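Probable enoyl-CoA hydratase/isomerase (Pseudomonas aeruginosa PAO1, PDB 5WYD) probably acts as a hydro-lyase of the enoyl-CoA hydratase/isomerase (crotonase) family, with an implied role in making a diffusible signal factor. Local coordinates at residues H24-L29 against D60-V65; A37-R42 against G77-M82; P145-G150 against R172-N177. The protein carries 1 engineered substitution. All coordinates share one frame; numbering follows the deposited sequence.

Contact 1: residues H24-L29 against D60-V65; sequences HGHTAL and DIYALV
His26 packs its imidazole over the phenol ring of Tyr62 in an offset stack. The ring centroids are 4.0 Å apart and the planes are turned by 22°. Tyr62 CE2 lies over the centre of the imidazole. The two side chains run side by side and point the same way. Both have CG anti to the carbonyl carbon (chi1 -67° in His26 and -47° in Tyr62).

The backbone beside this pair is closely knit. His26 O accepts a short bond from Tyr62 N at 2.6 Å and a weak one from Ala63 N at 3.4 Å. The Ile61 CA-H also points at this oxygen, with CA and His26 O 3.0 Å apart. Along the strands the pairing continues: Ala28 N donates to Ala63 O at 3.1 Å, and Val65 N gives a weak bond to Ala28 O.

The pairing is parallel. Strands 27-32 and 63-68 are neighbours in the main sheet of the crotonase fold, and helix 42-57 connects them in a beta-alpha-beta crossover. Thr27, Leu29, Ala63 and Val65 share one face. On it Thr27 OG1 rests on Ala63 CB at 3.5 Å, and Ala204 and Ala208 of helix 200-211 pack against the face. On the other face Ala28 CB meets Ile61 CG2 at 4.0 Å, while Leu64 reaches Ile52 and Leu55 of helix 42-57.

The solvent side is looser. Gly25 sits in a type II' turn from His24 to Thr27, is exposed, and gives little surface to 60-65. Asp60 lies at this margin. Its OD2 forms a salt bridge with Lys23, and its very close approach to the His26 ring is doubtful.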
loop_
_atom_site.group_PDB
_atom_site.type_symbol
_atom_site.label_atom_id
_atom_site.label_comp_id
_atom_site.label_asym_id
_atom_site.label_seq_id
_atom_site.Cartn_x
_atom_site.Cartn_y
_atom_site.Cartn_z
ATOM N N HIS A 24 -11.852 33.551 -20.014
ATOM C CA HIS A 24 -13.276 33.794 -20.164
ATOM C C HIS A 24 -13.909 33.533 -18.805
ATOM O O HIS A 24 -13.911 32.390 -18.330
ATOM C CB HIS A 24 -13.885 32.901 -21.246
ATOM C CG HIS A 24 -13.148 32.930 -22.550
ATOM N ND1 HIS A 24 -13.355 33.902 -23.505
ATOM C CD2 HIS A 24 -12.230 32.081 -23.069
ATOM C CE1 HIS A 24 -12.577 33.662 -24.545
ATOM N NE2 HIS A 24 -11.889 32.559 -24.307
ATOM N N GLY A 25 -14.495 34.575 -18.211
ATOM C CA GLY A 25 -15.089 34.409 -16.890
ATOM C C GLY A 25 -14.045 33.889 -15.922
ATOM O O GLY A 25 -12.968 34.472 -15.769
ATOM N N HIS A 26 -14.380 32.807 -15.220
ATOM C CA HIS A 26 -13.465 32.135 -14.315
ATOM C C HIS A 26 -12.744 30.980 -14.979
ATOM O O HIS A 26 -12.070 30.217 -14.302
ATOM C CB HIS A 26 -14.200 31.647 -13.071
ATOM C CG HIS A 26 -14.713 32.752 -12.204
ATOM N ND1 HIS A 26 -16.048 33.077 -12.117
ATOM C CD2 HIS A 26 -14.075 33.558 -11.324
ATOM C CE1 HIS A 26 -16.204 34.072 -11.261
ATOM N NE2 HIS A 26 -15.021 34.376 -10.758
ATOM N N THR A 27 -12.896 30.809 -16.274
ATOM C CA THR A 27 -12.268 29.707 -16.982
ATOM C C THR A 27 -11.079 30.259 -17.755
ATOM O O THR A 27 -11.185 31.300 -18.411
ATOM C CB THR A 27 -13.286 29.036 -17.908
ATOM O OG1 THR A 27 -14.362 28.549 -17.104
ATOM C CG2 THR A 27 -12.689 27.861 -18.671
ATOM N N ALA A 28 -9.932 29.601 -17.622
ATOM C CA ALA A 28 -8.724 30.005 -18.329
ATOM C C ALA A 28 -8.470 29.066 -19.500
ATOM O O ALA A 28 -8.365 27.851 -19.310
ATOM C CB ALA A 28 -7.519 30.012 -17.395
ATOM N N LEU A 29 -8.340 29.635 -20.697
ATOM C CA LEU A 29 -8.140 28.877 -21.924
ATOM C C LEU A 29 -6.680 28.897 -22.332
ATOM O O LEU A 29 -6.114 29.962 -22.596
ATOM C CB LEU A 29 -8.982 29.433 -23.066
ATOM C CG LEU A 29 -8.602 28.836 -24.425
ATOM C CD1 LEU A 29 -8.752 27.327 -24.483
ATOM C CD2 LEU A 29 -9.404 29.524 -25.515
ATOM N N ASP A 60 -9.473 33.595 -9.183
ATOM C CA ASP A 60 -10.438 34.001 -10.189
ATOM C C ASP A 60 -10.667 32.924 -11.222
ATOM O O ASP A 60 -11.385 33.151 -12.191
ATOM C CB ASP A 60 -9.955 35.268 -10.890
ATOM C CG ASP A 60 -11.056 35.959 -11.643
ATOM O OD1 ASP A 60 -12.230 35.666 -11.343
ATOM O OD2 ASP A 60 -10.750 36.802 -12.503
ATOM N N ILE A 61 -9.935 31.836 -11.152
ATOM C CA ILE A 61 -10.086 30.779 -12.126
ATOM C C ILE A 61 -10.616 29.523 -11.465
ATOM O O ILE A 61 -9.994 28.990 -10.537
ATOM C CB ILE A 61 -8.776 30.499 -12.844
ATOM C CG1 ILE A 61 -8.440 31.750 -13.623
ATOM C CG2 ILE A 61 -8.979 29.290 -13.714
ATOM C CD1 ILE A 61 -9.551 32.129 -14.589
ATOM N N TYR A 62 -11.750 29.040 -11.951
ATOM C CA TYR A 62 -12.307 27.820 -11.420
ATOM C C TYR A 62 -12.229 26.663 -12.387
ATOM O O TYR A 62 -12.402 25.518 -11.959
ATOM C CB TYR A 62 -13.763 28.022 -10.992
ATOM C CG TYR A 62 -13.986 29.254 -10.167
ATOM C CD1 TYR A 62 -13.100 29.603 -9.164
ATOM C CD2 TYR A 62 -15.131 30.018 -10.325
ATOM C CE1 TYR A 62 -13.314 30.715 -8.384
ATOM C CE2 TYR A 62 -15.358 31.128 -9.539
ATOM C CZ TYR A 62 -14.440 31.477 -8.564
ATOM O OH TYR A 62 -14.637 32.583 -7.761
ATOM N N ALA A 63 -11.979 26.918 -13.666
ATOM C CA ALA A 63 -11.921 25.843 -14.645
ATOM C C ALA A 63 -10.763 26.070 -15.600
ATOM O O ALA A 63 -10.244 27.175 -15.708
ATOM C CB ALA A 63 -13.232 25.702 -15.428
ATOM N N LEU A 64 -10.305 24.985 -16.218
ATOM C CA LEU A 64 -9.247 25.001 -17.220
ATOM C C LEU A 64 -9.643 24.187 -18.444
ATOM O O LEU A 64 -10.266 23.128 -18.316
ATOM C CB LEU A 64 -7.941 24.476 -16.625
ATOM C CG LEU A 64 -6.624 24.401 -17.385
ATOM C CD1 LEU A 64 -5.551 24.199 -16.350
ATOM C CD2 LEU A 64 -6.568 23.260 -18.387
ATOM N N VAL A 65 -9.299 24.697 -19.626
ATOM C CA VAL A 65 -9.527 24.021 -20.897
ATOM C C VAL A 65 -8.229 24.059 -21.691
ATOM O O VAL A 65 -7.495 25.053 -21.632
ATOM C CB VAL A 65 -10.691 24.656 -21.690
ATOM C CG1 VAL A 65 -10.867 23.991 -23.061
ATOM C CG2 VAL A 65 -11.990 24.571 -20.876
#

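Contact 2: residues A37-R42 against G77-M82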
loop_
_atom_site.group_PDB
_atom_site.type_symbol
_atom_site.label_atom_id
_atom_site.label_comp_id
_atom_site.label_asym_id
_atom_site.label_seq_id
_atom_site.Cartn_x
_atom_site.Cartn_y
_atom_site.Cartn_z
ATOM N N ALA A 37 2.115 20.226 -36.108
ATOM C CA ALA A 37 1.346 19.188 -35.438
ATOM C C ALA A 37 1.057 19.489 -33.971
ATOM O O ALA A 37 0.519 18.631 -33.271
ATOM C CB ALA A 37 2.066 17.852 -35.576
ATOM N N ASN A 38 1.416 20.671 -33.480
ATOM C CA ASN A 38 1.222 21.047 -32.077
ATOM C C ASN A 38 1.955 20.084 -31.149
ATOM O O ASN A 38 1.493 19.786 -30.047
ATOM C CB ASN A 38 -0.269 21.162 -31.749
ATOM C CG ASN A 38 -0.894 22.365 -32.412
ATOM O OD1 ASN A 38 -0.217 23.355 -32.686
ATOM N ND2 ASN A 38 -2.166 22.261 -32.743
ATOM N N THR A 39 3.105 19.589 -31.609
ATOM C CA THR A 39 3.925 18.692 -30.808
ATOM C C THR A 39 4.558 19.455 -29.648
ATOM O O THR A 39 4.891 20.639 -29.760
ATOM C CB THR A 39 5.000 18.008 -31.666
ATOM O OG1 THR A 39 5.917 17.296 -30.830
ATOM C CG2 THR A 39 5.777 19.030 -32.455
ATOM N N TRP A 40 4.687 18.767 -28.515
ATOM C CA TRP A 40 5.272 19.355 -27.312
ATOM C C TRP A 40 6.745 19.668 -27.458
ATOM O O TRP A 40 7.493 18.955 -28.134
ATOM C CB TRP A 40 5.103 18.441 -26.107
ATOM C CG TRP A 40 3.761 18.467 -25.606
ATOM C CD1 TRP A 40 2.814 17.528 -25.781
ATOM C CD2 TRP A 40 3.158 19.536 -24.873
ATOM N NE1 TRP A 40 1.650 17.927 -25.178
ATOM C CE2 TRP A 40 1.839 19.164 -24.616
ATOM C CE3 TRP A 40 3.609 20.777 -24.415
ATOM C CZ2 TRP A 40 0.960 19.982 -23.910
ATOM C CZ3 TRP A 40 2.732 21.587 -23.718
ATOM C CH2 TRP A 40 1.426 21.187 -23.475
ATOM N N ASP A 41 7.163 20.712 -26.754
ATOM C CA ASP A 41 8.524 21.198 -26.770
ATOM C C ASP A 41 8.928 21.474 -25.332
ATOM O O ASP A 41 8.081 21.584 -24.441
ATOM C CB ASP A 41 8.582 22.467 -27.644
ATOM C CG ASP A 41 9.967 23.056 -27.784
ATOM O OD1 ASP A 41 10.894 22.656 -27.043
ATOM O OD2 ASP A 41 10.112 23.957 -28.643
ATOM N N ARG A 42 10.241 21.543 -25.103
ATOM C CA ARG A 42 10.734 21.896 -23.774
ATOM C C ARG A 42 10.241 23.259 -23.332
ATOM O O ARG A 42 9.908 23.465 -22.157
ATOM C CB ARG A 42 12.237 21.973 -23.773
ATOM C CG ARG A 42 12.739 22.794 -22.597
ATOM C CD ARG A 42 14.169 23.000 -22.734
ATOM N NE ARG A 42 14.873 21.758 -22.848
ATOM C CZ ARG A 42 15.484 21.228 -21.827
ATOM N NH1 ARG A 42 15.450 21.871 -20.640
ATOM N NH2 ARG A 42 16.132 20.096 -22.039
ATOM N N GLY A 77 2.288 15.165 -29.313
ATOM C CA GLY A 77 3.274 14.567 -28.452
ATOM C C GLY A 77 4.632 15.218 -28.587
ATOM O O GLY A 77 4.768 16.375 -29.014
ATOM N N ALA A 78 5.637 14.481 -28.137
ATOM C CA ALA A 78 7.010 14.942 -28.152
ATOM C C ALA A 78 7.629 14.987 -29.541
ATOM O O ALA A 78 7.582 14.011 -30.298
ATOM C CB ALA A 78 7.824 14.028 -27.268
ATOM N N ASP A 79 8.304 16.094 -29.821
ATOM C CA ASP A 79 8.967 16.292 -31.095
ATOM C C ASP A 79 10.218 15.421 -31.169
ATOM O O ASP A 79 10.861 15.140 -30.159
ATOM C CB ASP A 79 9.324 17.763 -31.272
ATOM C CG ASP A 79 9.831 18.072 -32.645
ATOM O OD1 ASP A 79 10.382 17.177 -33.308
ATOM O OD2 ASP A 79 9.620 19.214 -33.092
ATOM N N LEU A 80 10.524 14.939 -32.374
ATOM C CA LEU A 80 11.734 14.140 -32.554
ATOM C C LEU A 80 13.007 14.922 -32.258
ATOM O O LEU A 80 13.990 14.337 -31.803
ATOM C CB LEU A 80 11.809 13.580 -33.960
ATOM C CG LEU A 80 10.853 12.457 -34.314
ATOM C CD1 LEU A 80 11.068 12.129 -35.776
ATOM C CD2 LEU A 80 11.203 11.270 -33.438
ATOM N N ASN A 81 13.044 16.219 -32.589
ATOM C CA ASN A 81 14.217 17.035 -32.266
ATOM C C ASN A 81 14.491 16.978 -30.769
ATOM O O ASN A 81 15.646 17.018 -30.312
ATOM C CB ASN A 81 14.007 18.485 -32.727
ATOM C CG ASN A 81 13.824 18.628 -34.247
ATOM O OD1 ASN A 81 13.977 17.670 -35.003
ATOM N ND2 ASN A 81 13.466 19.841 -34.687
ATOM N N MET A 82 13.416 16.919 -30.003
ATOM C CA MET A 82 13.479 16.772 -28.568
ATOM C C MET A 82 14.092 15.426 -28.179
ATOM O O MET A 82 14.933 15.342 -27.271
ATOM C CB MET A 82 12.052 16.914 -28.088
ATOM C CG MET A 82 11.887 16.892 -26.693
ATOM S SD MET A 82 10.208 17.311 -26.339
ATOM C CE MET A 82 10.259 16.463 -24.805
#
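Thr39 and Trp40 both bond to one oxygen, Gly77 O. Thr39 OG1 is modelled 2.3 Å from Gly77 O and Trp40 N 2.4 Å from it. Both lengths are too short to be taken literally, so the strength of these bonds is doubtful. Thr39 OG1 is anti to its own backbone N (chi1 171°), which turns the hydroxyl to the carbonyl. Thr39 CG2 meets the side chain of Asp79, 3.9 Å from OD2. A weak bond from Asp79 N to Trp40 O, 3.4 Å, extends the join. Met82 SD lies 3.6 Å from the same Trp40 O.

In the next shell, Asp79 OD1 accepts from Asn81 N at 2.9 Å, an Asx turn in which the donor stands above the carboxylate plane. The backbone angles of Gly77 themselves call for glycine. Asn38 ND2 bonds to Phe73 O, which ties 37-42 to the pentanedial pocket. Asp41 is the N-cap of helix 42-57 and forms a salt bridge with Lys18. In crotonase-fold enzymes the loop after the third strand borders the oxyanion hole, and 77-82 probably corresponds to it. If the two short bonds are real, a hydroxyl and a backbone N-H occupy Gly77 O, which would fix the direction of the Gly77 peptide where 77-82 begins.

Contact 3: residues P145-G150 against R172-N177; sequences PEAAVG and RMILCN
Ile174 reaches across to Ala147 with the tip of its longer branch. CG1 is anti to the backbone N (chi1 -175°), and the turn at chi2 (48°) sets CD1 3.9 Å from Ala147 CB. The other branch, CG2, takes the crowded position between the backbone N and the carbonyl carbon. Ala147 CB also sits close to the backbone, 3.2 Å from Ile174 O. Glu146 crosses Ile174 at about a right angle and touches it with CG, 4.2 Å from CD1. Its chi1 of 27° is far from a staggered value, and the chain bends again at chi2.

The contact sets the short, weakly bonded helix 146-149 against the C-terminal end of helix 157-176 in the crotonase fold. The short helix closes in a Schellman motif at Gly150, whose N bonds to Ala147 O at 2.8 Å. Asn177 follows the long helix with positive phi.

The two ends of the Asn177 amide touch different residues. CG is anti to the backbone N, OD1 lies 3.6 Å from Pro145 CA, and ND2 lies 3.2 Å from Ala148 CB. Asn177 ND2 donates a hydrogen bond to Gln214 OE1 of the second subunit, and Ile174 also packs on Ile226 of that subunit.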
loop_
_atom_site.group_PDB
_atom_site.type_symbol
_atom_site.label_atom_id
_atom_site.label_comp_id
_atom_site.label_asym_id
_atom_site.label_seq_id
_atom_site.Cartn_x
_atom_site.Cartn_y
_atom_site.Cartn_z
ATOM N N PRO A 145 1.806 5.587 -30.096
ATOM C CA PRO A 145 2.644 4.933 -31.110
ATOM C C PRO A 145 4.099 4.827 -30.684
ATOM O O PRO A 145 4.935 4.439 -31.507
ATOM C CB PRO A 145 2.543 5.913 -32.284
ATOM C CG PRO A 145 2.459 7.264 -31.576
ATOM C CD PRO A 145 1.662 7.032 -30.325
ATOM N N GLU A 146 4.398 5.161 -29.435
ATOM C CA GLU A 146 5.769 5.144 -28.990
ATOM C C GLU A 146 6.325 3.741 -29.052
ATOM O O GLU A 146 7.497 3.553 -29.372
ATOM C CB GLU A 146 5.823 5.739 -27.594
ATOM C CG GLU A 146 4.561 5.574 -26.841
ATOM C CD GLU A 146 3.847 6.885 -26.634
ATOM O OE1 GLU A 146 2.674 6.822 -26.267
ATOM O OE2 GLU A 146 4.429 7.967 -26.853
ATOM N N ALA A 147 5.506 2.737 -28.756
ATOM C CA ALA A 147 6.015 1.369 -28.796
ATOM C C ALA A 147 6.522 1.006 -30.183
ATOM O O ALA A 147 7.475 0.232 -30.313
ATOM C CB ALA A 147 4.942 0.383 -28.342
ATOM N N ALA A 148 5.883 1.527 -31.234
ATOM C CA ALA A 148 6.336 1.220 -32.588
ATOM C C ALA A 148 7.765 1.703 -32.812
ATOM O O ALA A 148 8.519 1.099 -33.584
ATOM C CB ALA A 148 5.381 1.812 -33.624
ATOM N N VAL A 149 8.141 2.830 -32.196
ATOM C CA VAL A 149 9.522 3.293 -32.278
ATOM C C VAL A 149 10.364 2.728 -31.131
ATOM O O VAL A 149 11.560 3.009 -31.038
ATOM C CB VAL A 149 9.529 4.833 -32.444
ATOM C CG1 VAL A 149 8.553 5.236 -33.549
ATOM C CG2 VAL A 149 9.102 5.513 -31.178
ATOM N N GLY A 150 9.792 1.874 -30.296
ATOM C CA GLY A 150 10.556 1.240 -29.241
ATOM C C GLY A 150 10.690 1.997 -27.949
ATOM O O GLY A 150 11.525 1.623 -27.128
ATOM N N ARG A 172 -3.798 -3.103 -25.910
ATOM C CA ARG A 172 -3.867 -3.133 -27.366
ATOM C C ARG A 172 -3.318 -1.850 -27.975
ATOM O O ARG A 172 -2.549 -1.883 -28.942
ATOM C CB ARG A 172 -5.301 -3.349 -27.793
ATOM C CG ARG A 172 -5.397 -3.772 -29.200
ATOM C CD ARG A 172 -6.815 -3.780 -29.609
ATOM N NE ARG A 172 -7.525 -4.987 -29.263
ATOM C CZ ARG A 172 -8.747 -5.219 -29.702
ATOM N NH1 ARG A 172 -9.324 -4.319 -30.473
ATOM N NH2 ARG A 172 -9.384 -6.329 -29.389
ATOM N N MET A 173 -3.679 -0.702 -27.402
ATOM C CA MET A 173 -3.173 0.566 -27.921
ATOM C C MET A 173 -1.666 0.676 -27.786
ATOM O O MET A 173 -0.961 0.967 -28.758
ATOM C CB MET A 173 -3.849 1.718 -27.212
ATOM C CG MET A 173 -5.319 1.597 -27.415
ATOM S SD MET A 173 -6.253 2.860 -26.595
ATOM C CE MET A 173 -5.536 4.304 -27.378
ATOM N N ILE A 174 -1.153 0.453 -26.586
ATOM C CA ILE A 174 0.280 0.565 -26.396
ATOM C C ILE A 174 0.999 -0.629 -27.002
ATOM O O ILE A 174 1.883 -0.468 -27.847
ATOM C CB ILE A 174 0.586 0.766 -24.902
ATOM C CG1 ILE A 174 2.082 1.014 -24.680
ATOM C CG2 ILE A 174 -0.011 -0.341 -24.072
ATOM C CD1 ILE A 174 2.659 2.053 -25.612
ATOM N N LEU A 175 0.598 -1.840 -26.633
ATOM C CA LEU A 175 1.317 -3.020 -27.089
ATOM C C LEU A 175 1.130 -3.260 -28.587
ATOM O O LEU A 175 2.100 -3.524 -29.306
ATOM C CB LEU A 175 0.858 -4.230 -26.271
ATOM C CG LEU A 175 1.223 -4.171 -24.777
ATOM C CD1 LEU A 175 0.735 -5.423 -24.087
ATOM C CD2 LEU A 175 2.701 -3.861 -24.424
ATOM N N CYS A 176 -0.101 -3.182 -29.075
ATOM C CA CYS A 176 -0.383 -3.482 -30.472
ATOM C C CYS A 176 -0.404 -2.255 -31.370
ATOM O O CYS A 176 -0.616 -2.397 -32.577
ATOM C CB CYS A 176 -1.685 -4.244 -30.540
ATOM S SG CYS A 176 -1.501 -5.571 -29.355
ATOM N N ASN A 177 -0.215 -1.063 -30.813
ATOM C CA ASN A 177 -0.120 0.160 -31.609
ATOM C C ASN A 177 -1.383 0.386 -32.436
ATOM O O ASN A 177 -1.328 0.587 -33.649
ATOM C CB ASN A 177 1.132 0.089 -32.495
ATOM C CG ASN A 177 1.412 1.359 -33.232
ATOM O OD1 ASN A 177 0.875 2.407 -32.907
ATOM N ND2 ASN A 177 2.261 1.271 -34.239
#

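Contacts 1 and 2 interlock along the chain. Contact 1 pairs strands 27-32 and 63-68, and contact 2 joins the loops that leave those same strands. Their centres are nevertheless about 26 Å apart. Contact 3 comes later in the sequence and lies on the opposite side of the chain's centre from contact 1, with about 35 Å between centres. Contacts 2 and 3 are closer: about 18 Å between centres and about 7 Å between nearest atoms, without touching. Contact 3 comes closer to the bound pentanedial, whose pocket includes Lys72, Phe73 and Arg179, than contact 2 does. The side chain of Pro145 is about 8 Å from the ligand, and that of Thr39 about 12 Å.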